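Local coordinates for protein putative uronate isomerase (Thermotoga maritima, PDB 4NAR) that is of unproven function but resembles lactate racemases and may catalyse a similar racemisation, at residues Y4-L10 against P233-D239; E12-K16 against L47-N51; I145-T151 against R217-M223. All coordinates share one frame. Residues are numbered along the deposited sequence.

Interaction 1 of 3, residues Y4-L10 against P233-D239; sequences YLEGDPL and PRALYID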
# COMPACT_ATOMS: atom_id res chain seq x y z
N TYR A 4 -10.90 -6.81 -19.23
CA TYR A 4 -11.76 -5.87 -18.51
C TYR A 4 -13.11 -6.50 -18.08
O TYR A 4 -14.18 -6.16 -18.63
CB TYR A 4 -11.98 -4.59 -19.34
CG TYR A 4 -10.81 -3.60 -19.33
CD1 TYR A 4 -10.97 -2.32 -18.79
CD2 TYR A 4 -9.57 -3.93 -19.86
CE1 TYR A 4 -9.90 -1.39 -18.78
CE2 TYR A 4 -8.49 -3.00 -19.86
CZ TYR A 4 -8.67 -1.74 -19.31
OH TYR A 4 -7.62 -0.82 -19.31
N LEU A 5 -13.05 -7.39 -17.09
CA LEU A 5 -14.22 -8.14 -16.61
C LEU A 5 -14.88 -7.52 -15.37
O LEU A 5 -14.20 -6.91 -14.54
CB LEU A 5 -13.79 -9.56 -16.27
CG LEU A 5 -12.85 -10.09 -17.35
CD1 LEU A 5 -11.52 -10.52 -16.73
CD2 LEU A 5 -13.51 -11.23 -18.13
N GLU A 6 -16.19 -7.70 -15.24
CA GLU A 6 -16.95 -7.15 -14.10
C GLU A 6 -18.10 -8.09 -13.67
O GLU A 6 -18.69 -8.79 -14.49
CB GLU A 6 -17.48 -5.75 -14.44
CG GLU A 6 -16.41 -4.64 -14.45
CD GLU A 6 -16.85 -3.37 -15.20
OE1 GLU A 6 -17.85 -3.43 -15.95
OE2 GLU A 6 -16.19 -2.31 -15.03
N GLY A 7 -18.39 -8.12 -12.37
CA GLY A 7 -19.50 -8.89 -11.83
C GLY A 7 -19.79 -8.49 -10.39
O GLY A 7 -19.04 -7.71 -9.76
N ASP A 8 -20.90 -8.99 -9.86
CA ASP A 8 -21.23 -8.83 -8.45
C ASP A 8 -21.96 -10.09 -8.04
O ASP A 8 -23.19 -10.16 -8.13
CB ASP A 8 -22.08 -7.58 -8.23
CG ASP A 8 -22.26 -7.22 -6.74
OD1 ASP A 8 -21.74 -7.93 -5.83
OD2 ASP A 8 -22.94 -6.19 -6.47
N PRO A 9 -21.21 -11.13 -7.63
CA PRO A 9 -19.73 -11.07 -7.64
C PRO A 9 -19.12 -11.45 -9.00
O PRO A 9 -19.79 -12.12 -9.80
CB PRO A 9 -19.34 -12.11 -6.59
CG PRO A 9 -20.46 -13.15 -6.67
CD PRO A 9 -21.72 -12.36 -6.99
N LEU A 10 -17.89 -11.00 -9.26
CA LEU A 10 -17.14 -11.46 -10.42
C LEU A 10 -16.72 -12.90 -10.16
O LEU A 10 -16.18 -13.21 -9.09
CB LEU A 10 -15.91 -10.58 -10.64
CG LEU A 10 -14.90 -11.09 -11.66
CD1 LEU A 10 -15.51 -11.07 -13.05
CD2 LEU A 10 -13.62 -10.25 -11.61
N PRO A 233 -14.87 -10.46 -5.15
CA PRO A 233 -14.28 -9.90 -6.38
C PRO A 233 -15.34 -9.11 -7.14
O PRO A 233 -16.51 -9.53 -7.19
CB PRO A 233 -13.88 -11.15 -7.18
CG PRO A 233 -13.72 -12.23 -6.15
CD PRO A 233 -14.74 -11.92 -5.07
N ARG A 234 -14.96 -7.99 -7.74
CA ARG A 234 -15.92 -7.14 -8.43
C ARG A 234 -15.47 -6.77 -9.85
O ARG A 234 -16.30 -6.46 -10.71
CB ARG A 234 -16.16 -5.88 -7.60
CG ARG A 234 -16.84 -6.17 -6.25
CD ARG A 234 -18.29 -6.72 -6.42
NE ARG A 234 -19.01 -5.94 -7.42
CZ ARG A 234 -19.69 -4.82 -7.15
NH1 ARG A 234 -19.76 -4.39 -5.90
NH2 ARG A 234 -20.30 -4.14 -8.12
N ALA A 235 -14.16 -6.78 -10.08
CA ALA A 235 -13.62 -6.48 -11.41
C ALA A 235 -12.16 -6.88 -11.54
O ALA A 235 -11.39 -6.82 -10.58
CB ALA A 235 -13.76 -4.99 -11.74
N LEU A 236 -11.80 -7.28 -12.76
CA LEU A 236 -10.42 -7.58 -13.11
C LEU A 236 -10.15 -6.86 -14.44
O LEU A 236 -10.63 -7.29 -15.49
CB LEU A 236 -10.22 -9.09 -13.28
CG LEU A 236 -8.88 -9.72 -12.85
CD1 LEU A 236 -8.49 -10.88 -13.79
CD2 LEU A 236 -7.75 -8.70 -12.74
N TYR A 237 -9.41 -5.76 -14.39
CA TYR A 237 -9.13 -5.00 -15.60
C TYR A 237 -7.77 -5.42 -16.16
O TYR A 237 -6.71 -5.11 -15.57
CB TYR A 237 -9.19 -3.50 -15.32
CG TYR A 237 -10.56 -3.05 -14.88
CD1 TYR A 237 -11.71 -3.53 -15.51
CD2 TYR A 237 -10.72 -2.15 -13.83
CE1 TYR A 237 -12.98 -3.13 -15.11
CE2 TYR A 237 -11.99 -1.74 -13.42
CZ TYR A 237 -13.12 -2.23 -14.06
OH TYR A 237 -14.39 -1.83 -13.67
N ILE A 238 -7.78 -6.13 -17.28
CA ILE A 238 -6.57 -6.66 -17.87
C ILE A 238 -6.12 -5.78 -19.03
O ILE A 238 -6.91 -5.47 -19.92
CB ILE A 238 -6.79 -8.10 -18.39
CG1 ILE A 238 -7.39 -8.97 -17.27
CG2 ILE A 238 -5.49 -8.69 -18.95
CD1 ILE A 238 -7.46 -10.47 -17.59
N ASP A 239 -4.85 -5.37 -19.04
CA ASP A 239 -4.37 -4.49 -20.08
C ASP A 239 -2.87 -4.65 -20.27
O ASP A 239 -2.22 -5.43 -19.54
CB ASP A 239 -4.74 -3.05 -19.75
CG ASP A 239 -4.81 -2.17 -20.99
OD1 ASP A 239 -4.15 -2.51 -22.02
OD2 ASP A 239 -5.49 -1.12 -20.93
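The Y237 hydroxyl donates to E6 OE2 across only 2.3 Å from OH to OE2, exceptionally short for a hydrogen bond, and the carboxylate meets the phenol near the plane of its ring. A second tyrosine-acid pair closes the Y4/D239 end of the contact, where Y4 OH donates to D239 OD2 at 2.7 Å; that oxygen also forms a salt bridge with R247. The Y4 and Y237 rings lie obliquely, centroids 5.3 Å apart and planes at 34°, and Y237 CB sits 4.1 Å from the Y4 centroid, 13° off its normal, which meets the criterion for a CH-pi contact.

The backbones pair antiparallel. L5 and L236 form a hydrogen-bonded pair (L5 N to L236 O 2.9 Å, L236 N to L5 O 3.0 Å), and E6 and A235 a non-hydrogen-bonded one; G7 N to R234 O (3.1 Å) continues the pairing. The chain then turns back through a cis peptide before P9, so that L10 N reaches P233 O at 2.9 Å. R234 NE ties down this turn by donating to G7 O at 2.9 Å. D8 OD2 adds only a long charge contact, 3.7 Å from R234 NH1 and well out of the guanidinium plane, whereas NH1 has a salt bridge to E226.

R234 and A235 both face V224, a classic beta bulge where 231-240 pairs with 217-227. Strand 5-6 is the outermost strand of the mixed sheet, next to 231-240, with I15 and L19 of helix 12-24 packed against L10 and I238, respectively, and helix 241-259 against Y4.

Interaction 2 of 3, residues E12-K16 against L47-N51; sequences EEKIK and LVAKN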
# COMPACT_ATOMS: atom_id res chain seq x y z
N GLU A 12 -15.01 -16.85 -10.71
CA GLU A 12 -13.85 -17.60 -11.19
C GLU A 12 -14.04 -18.02 -12.66
O GLU A 12 -13.09 -17.99 -13.45
CB GLU A 12 -13.58 -18.82 -10.31
CG GLU A 12 -12.12 -19.26 -10.33
CD GLU A 12 -11.85 -20.56 -9.58
OE1 GLU A 12 -10.99 -21.33 -10.06
OE2 GLU A 12 -12.48 -20.80 -8.51
N GLU A 13 -15.26 -18.39 -13.02
CA GLU A 13 -15.54 -18.81 -14.39
C GLU A 13 -15.27 -17.68 -15.39
O GLU A 13 -14.57 -17.91 -16.39
CB GLU A 13 -16.97 -19.32 -14.55
CG GLU A 13 -17.06 -20.54 -15.48
CD GLU A 13 -18.10 -20.38 -16.59
OE1 GLU A 13 -19.29 -20.19 -16.27
OE2 GLU A 13 -17.71 -20.46 -17.79
N LYS A 14 -15.82 -16.50 -15.12
CA LYS A 14 -15.57 -15.32 -15.96
C LYS A 14 -14.08 -14.98 -15.98
O LYS A 14 -13.51 -14.70 -17.04
CB LYS A 14 -16.36 -14.10 -15.47
CG LYS A 14 -17.83 -14.01 -15.92
CD LYS A 14 -18.57 -12.88 -15.16
CE LYS A 14 -18.90 -11.70 -16.06
NZ LYS A 14 -17.77 -11.40 -16.98
N ILE A 15 -13.45 -14.99 -14.81
CA ILE A 15 -12.02 -14.69 -14.69
C ILE A 15 -11.22 -15.64 -15.59
O ILE A 15 -10.41 -15.17 -16.42
CB ILE A 15 -11.54 -14.77 -13.23
CG1 ILE A 15 -12.01 -13.52 -12.46
CG2 ILE A 15 -10.02 -14.93 -13.15
CD1 ILE A 15 -11.91 -13.65 -10.95
N LYS A 16 -11.48 -16.94 -15.46
CA LYS A 16 -10.86 -17.96 -16.31
C LYS A 16 -11.01 -17.70 -17.83
O LYS A 16 -10.04 -17.85 -18.59
CB LYS A 16 -11.39 -19.36 -15.94
CG LYS A 16 -10.72 -19.95 -14.71
CD LYS A 16 -11.60 -20.97 -13.98
CE LYS A 16 -11.52 -22.36 -14.60
NZ LYS A 16 -12.10 -23.39 -13.67
N LEU A 47 -7.18 -16.74 -7.15
CA LEU A 47 -8.02 -17.09 -8.29
C LEU A 47 -7.35 -16.71 -9.61
O LEU A 47 -7.54 -17.37 -10.63
CB LEU A 47 -9.40 -16.42 -8.21
CG LEU A 47 -10.42 -16.78 -7.12
CD1 LEU A 47 -11.66 -15.89 -7.23
CD2 LEU A 47 -10.82 -18.25 -7.15
N VAL A 48 -6.58 -15.63 -9.60
CA VAL A 48 -5.94 -15.16 -10.83
C VAL A 48 -4.66 -15.95 -11.12
O VAL A 48 -4.48 -16.50 -12.23
CB VAL A 48 -5.59 -13.66 -10.75
CG1 VAL A 48 -5.02 -13.15 -12.08
CG2 VAL A 48 -6.82 -12.86 -10.36
N ALA A 49 -3.78 -15.99 -10.13
CA ALA A 49 -2.48 -16.64 -10.28
C ALA A 49 -2.58 -18.12 -10.63
O ALA A 49 -1.97 -18.59 -11.59
CB ALA A 49 -1.68 -16.47 -9.00
N LYS A 50 -3.36 -18.87 -9.86
CA LYS A 50 -3.45 -20.31 -10.07
C LYS A 50 -4.03 -20.66 -11.45
O LYS A 50 -3.59 -21.63 -12.08
CB LYS A 50 -4.24 -20.99 -8.93
CG LYS A 50 -5.71 -21.26 -9.23
CD LYS A 50 -6.47 -21.67 -7.96
CE LYS A 50 -7.89 -22.14 -8.30
NZ LYS A 50 -8.78 -22.06 -7.10
N ASN A 51 -4.98 -19.86 -11.94
CA ASN A 51 -5.58 -20.13 -13.25
C ASN A 51 -4.66 -19.70 -14.37
O ASN A 51 -4.53 -20.42 -15.37
CB ASN A 51 -6.96 -19.51 -13.37
CG ASN A 51 -8.03 -20.32 -12.65
OD1 ASN A 51 -8.21 -21.51 -12.94
ND2 ASN A 51 -8.71 -19.69 -11.69
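The amide of N51 supplies the clearest polar link: N51 ND2 donates to E12 OE1 over 3.2 Å with an almost linear N-H...O angle of 178°. The same nitrogen also donates to L47 O, one turn earlier in its own helix, at 2.8 Å and 151°, so the amide is held by its own backbone while it reaches across. K50 adds charge to the same carboxylate oxygen, but E12 OE1 and K50 NZ are 3.8 Å apart, a long salt bridge that is better read as electrostatic than as a directed bond.

The two segments belong to helices 12-24 and 45-58, whose local axes approach to 10.2 Å and cross at -49°. Contacts come from positions four residues apart on both sides (E12 and K16, L47 and N51), and with this angle they are consistent with ridges-into-grooves packing of the i±4 class. Helix 45-58 connects the neighbouring parallel strands 31-36 and 63-68, making a beta-alpha-beta unit, and its V48 and A49 rest on I148 of strand 144-150.

Beyond the polar cluster, aliphatic stems meet polar ends, and I15 with L47 makes the one purely apolar pair. E12 spans the gap in extended form, chi1 and chi2 both t, bringing OE2 to 3.3 Å from L47 CD2. K16 lays its stem against the asparagine, with K16 CG 3.4 Å from N51 CG. I15 points toward the other helix, its CD1 4.3 Å from L47 CD1, a loose contact in keeping with the wide axis separation, and it also packs on L10 and F44.

Interaction 3 of 3, residues I145-T151 against R217-M223; sequences IFFINGT and RSFTLNM. With ACT (acetate ion), chain E.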
# COMPACT_ATOMS: atom_id res chain seq x y z
N ILE A 145 5.51 -10.68 -18.44
CA ILE A 145 5.48 -10.32 -17.04
C ILE A 145 4.07 -9.89 -16.70
O ILE A 145 3.51 -8.99 -17.34
CB ILE A 145 6.44 -9.18 -16.73
CG1 ILE A 145 7.84 -9.52 -17.24
CG2 ILE A 145 6.47 -8.94 -15.22
CD1 ILE A 145 8.91 -8.51 -16.84
N PHE A 146 3.49 -10.54 -15.69
CA PHE A 146 2.11 -10.30 -15.30
C PHE A 146 2.11 -9.65 -13.95
O PHE A 146 2.63 -10.21 -12.98
CB PHE A 146 1.37 -11.62 -15.23
CG PHE A 146 1.45 -12.42 -16.50
CD1 PHE A 146 2.39 -13.43 -16.63
CD2 PHE A 146 0.60 -12.15 -17.57
CE1 PHE A 146 2.48 -14.18 -17.81
CE2 PHE A 146 0.69 -12.88 -18.75
CZ PHE A 146 1.63 -13.90 -18.87
N PHE A 147 1.56 -8.46 -13.86
CA PHE A 147 1.48 -7.77 -12.59
C PHE A 147 0.03 -7.86 -12.10
O PHE A 147 -0.86 -7.20 -12.65
CB PHE A 147 1.87 -6.30 -12.76
CG PHE A 147 3.27 -6.06 -13.26
CD1 PHE A 147 4.30 -5.71 -12.38
CD2 PHE A 147 3.57 -6.15 -14.63
CE1 PHE A 147 5.60 -5.46 -12.85
CE2 PHE A 147 4.86 -5.91 -15.11
CZ PHE A 147 5.88 -5.56 -14.22
N ILE A 148 -0.21 -8.67 -11.07
CA ILE A 148 -1.54 -8.76 -10.48
C ILE A 148 -1.60 -7.74 -9.34
O ILE A 148 -1.04 -7.95 -8.25
CB ILE A 148 -1.85 -10.17 -9.95
CG1 ILE A 148 -1.54 -11.22 -11.02
CG2 ILE A 148 -3.30 -10.27 -9.48
CD1 ILE A 148 -1.64 -12.67 -10.53
N ASN A 149 -2.25 -6.61 -9.59
CA ASN A 149 -2.30 -5.55 -8.59
C ASN A 149 -3.74 -5.31 -8.14
O ASN A 149 -4.68 -5.86 -8.72
CB ASN A 149 -1.67 -4.28 -9.18
CG ASN A 149 -2.28 -3.90 -10.54
OD1 ASN A 149 -3.15 -3.03 -10.62
ND2 ASN A 149 -1.81 -4.55 -11.63
N GLY A 150 -3.94 -4.48 -7.12
CA GLY A 150 -5.28 -4.25 -6.61
C GLY A 150 -5.51 -2.79 -6.24
O GLY A 150 -4.59 -2.12 -5.72
N THR A 151 -6.73 -2.32 -6.48
CA THR A 151 -7.03 -0.89 -6.34
C THR A 151 -8.01 -0.58 -5.22
O THR A 151 -9.13 -1.12 -5.17
CB THR A 151 -7.52 -0.26 -7.67
OG1 THR A 151 -6.48 -0.33 -8.66
CG2 THR A 151 -7.95 1.19 -7.47
N ARG A 217 6.77 -8.75 -22.89
CA ARG A 217 5.44 -8.14 -22.91
C ARG A 217 4.93 -8.00 -21.47
O ARG A 217 5.05 -8.95 -20.68
CB ARG A 217 4.44 -8.98 -23.71
CG ARG A 217 4.76 -9.13 -25.21
CD ARG A 217 3.66 -9.92 -25.91
NE ARG A 217 2.38 -9.21 -25.90
CZ ARG A 217 1.23 -9.71 -26.37
NH1 ARG A 217 1.19 -10.95 -26.87
NH2 ARG A 217 0.12 -8.97 -26.32
N SER A 218 4.37 -6.85 -21.13
CA SER A 218 3.96 -6.56 -19.74
C SER A 218 2.45 -6.43 -19.56
O SER A 218 1.81 -5.60 -20.21
CB SER A 218 4.59 -5.26 -19.26
OG SER A 218 5.97 -5.46 -19.02
N PHE A 219 1.88 -7.18 -18.63
CA PHE A 219 0.45 -7.08 -18.42
C PHE A 219 0.08 -6.58 -17.06
O PHE A 219 0.75 -6.87 -16.07
CB PHE A 219 -0.23 -8.42 -18.71
CG PHE A 219 0.05 -8.92 -20.10
CD1 PHE A 219 -0.69 -8.45 -21.18
CD2 PHE A 219 1.11 -9.79 -20.35
CE1 PHE A 219 -0.41 -8.87 -22.49
CE2 PHE A 219 1.40 -10.22 -21.66
CZ PHE A 219 0.64 -9.76 -22.73
N THR A 220 -0.97 -5.77 -17.02
CA THR A 220 -1.56 -5.40 -15.76
C THR A 220 -2.87 -6.15 -15.60
O THR A 220 -3.70 -6.22 -16.53
CB THR A 220 -1.79 -3.87 -15.63
OG1 THR A 220 -2.48 -3.61 -14.40
CG2 THR A 220 -2.62 -3.30 -16.81
N LEU A 221 -3.04 -6.75 -14.44
CA LEU A 221 -4.27 -7.43 -14.09
C LEU A 221 -4.73 -6.73 -12.81
O LEU A 221 -4.32 -7.09 -11.70
CB LEU A 221 -4.01 -8.94 -13.90
CG LEU A 221 -3.41 -9.63 -15.14
CD1 LEU A 221 -1.89 -9.55 -15.19
CD2 LEU A 221 -3.86 -11.09 -15.26
N ASN A 222 -5.54 -5.69 -12.99
CA ASN A 222 -5.89 -4.74 -11.94
C ASN A 222 -7.23 -5.15 -11.29
O ASN A 222 -8.30 -5.02 -11.89
CB ASN A 222 -5.96 -3.33 -12.54
CG ASN A 222 -5.91 -2.22 -11.47
OD1 ASN A 222 -6.29 -2.44 -10.31
ND2 ASN A 222 -5.44 -1.03 -11.87
N MSE A 223 -7.14 -5.64 -10.06
CA MSE A 223 -8.30 -6.15 -9.34
C MSE A 223 -9.05 -5.04 -8.60
O MSE A 223 -8.44 -4.08 -8.11
CB MSE A 223 -7.86 -7.18 -8.31
CG MSE A 223 -7.28 -8.47 -8.88
SE MSE A 223 -6.57 -9.57 -7.43
CE MSE A 223 -5.24 -8.35 -6.69
C ACT E . -0.45 -2.62 -5.28
O ACT E . -0.75 -1.44 -5.05
OXT ACT E . -1.26 -3.22 -6.02
CH3 ACT E . 0.79 -3.25 -4.71
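Main-chain hydrogen bonds dominate. Strands 145-150 and 217-223 run parallel (closest axis approach 4.5 Å, N-to-C directions 23° apart). I145, F147 and N149 each give and accept: I145 N to R217 O (2.9 Å), F219 N to I145 O (2.8 Å), F147 N to F219 O (2.8 Å), L221 N to F147 O (2.9 Å), N149 N to L221 O (3.0 Å) and M223 N to N149 O (2.8 Å). T151 N to M223 O (2.9 Å) continues the series.

These are inner strands of the mixed sheet: 144-150 pairs in parallel with 31-36, while 217-227 is antiparallel to 231-240.

Among polar groups, N149 ND2 donates to T220 OG1 (3.0 Å) and N149 OD1 accepts from G162 N. An acetate, probably from the crystallisation liquor, accepts a hydrogen bond from G150 N to its OXT (3.2 Å).

The N149/T220/N222 face also carries I145 and F147, the latter edge-to-face with F245. F146, I148, F219, L221 and M223 occupy the other: the F146 and F219 rings are nearly parallel but slid apart (16°, centroids 5.5 Å), and I148 CG2 touches CE of selenomethionine M223 at 3.9 Å.

Interactions 1 and 3 are adjacent strand pairings in one mixed sheet, joined through 217-227 and 231-240: Y237 N lies 2.8 Å from N222 O and D239 O 2.8 Å from T220 N, both probable hydrogen bonds, with centres about 13 Å apart. Interaction 2 covers the sheet face that carries L236, L221 and I148. There V48 CG1 comes within 3.7 Å of I148 CD1 and 4.0 Å of L221 CD2, while L10 CD2 meets I15 CG1 at 3.7 Å; the centre of interaction 2 is about 11 Å from that of interaction 1 and 13 Å from that of interaction 3. The acetate beside G150, also bonded to R41 and G161, shows that an anion can be held here but need not mark a functional site.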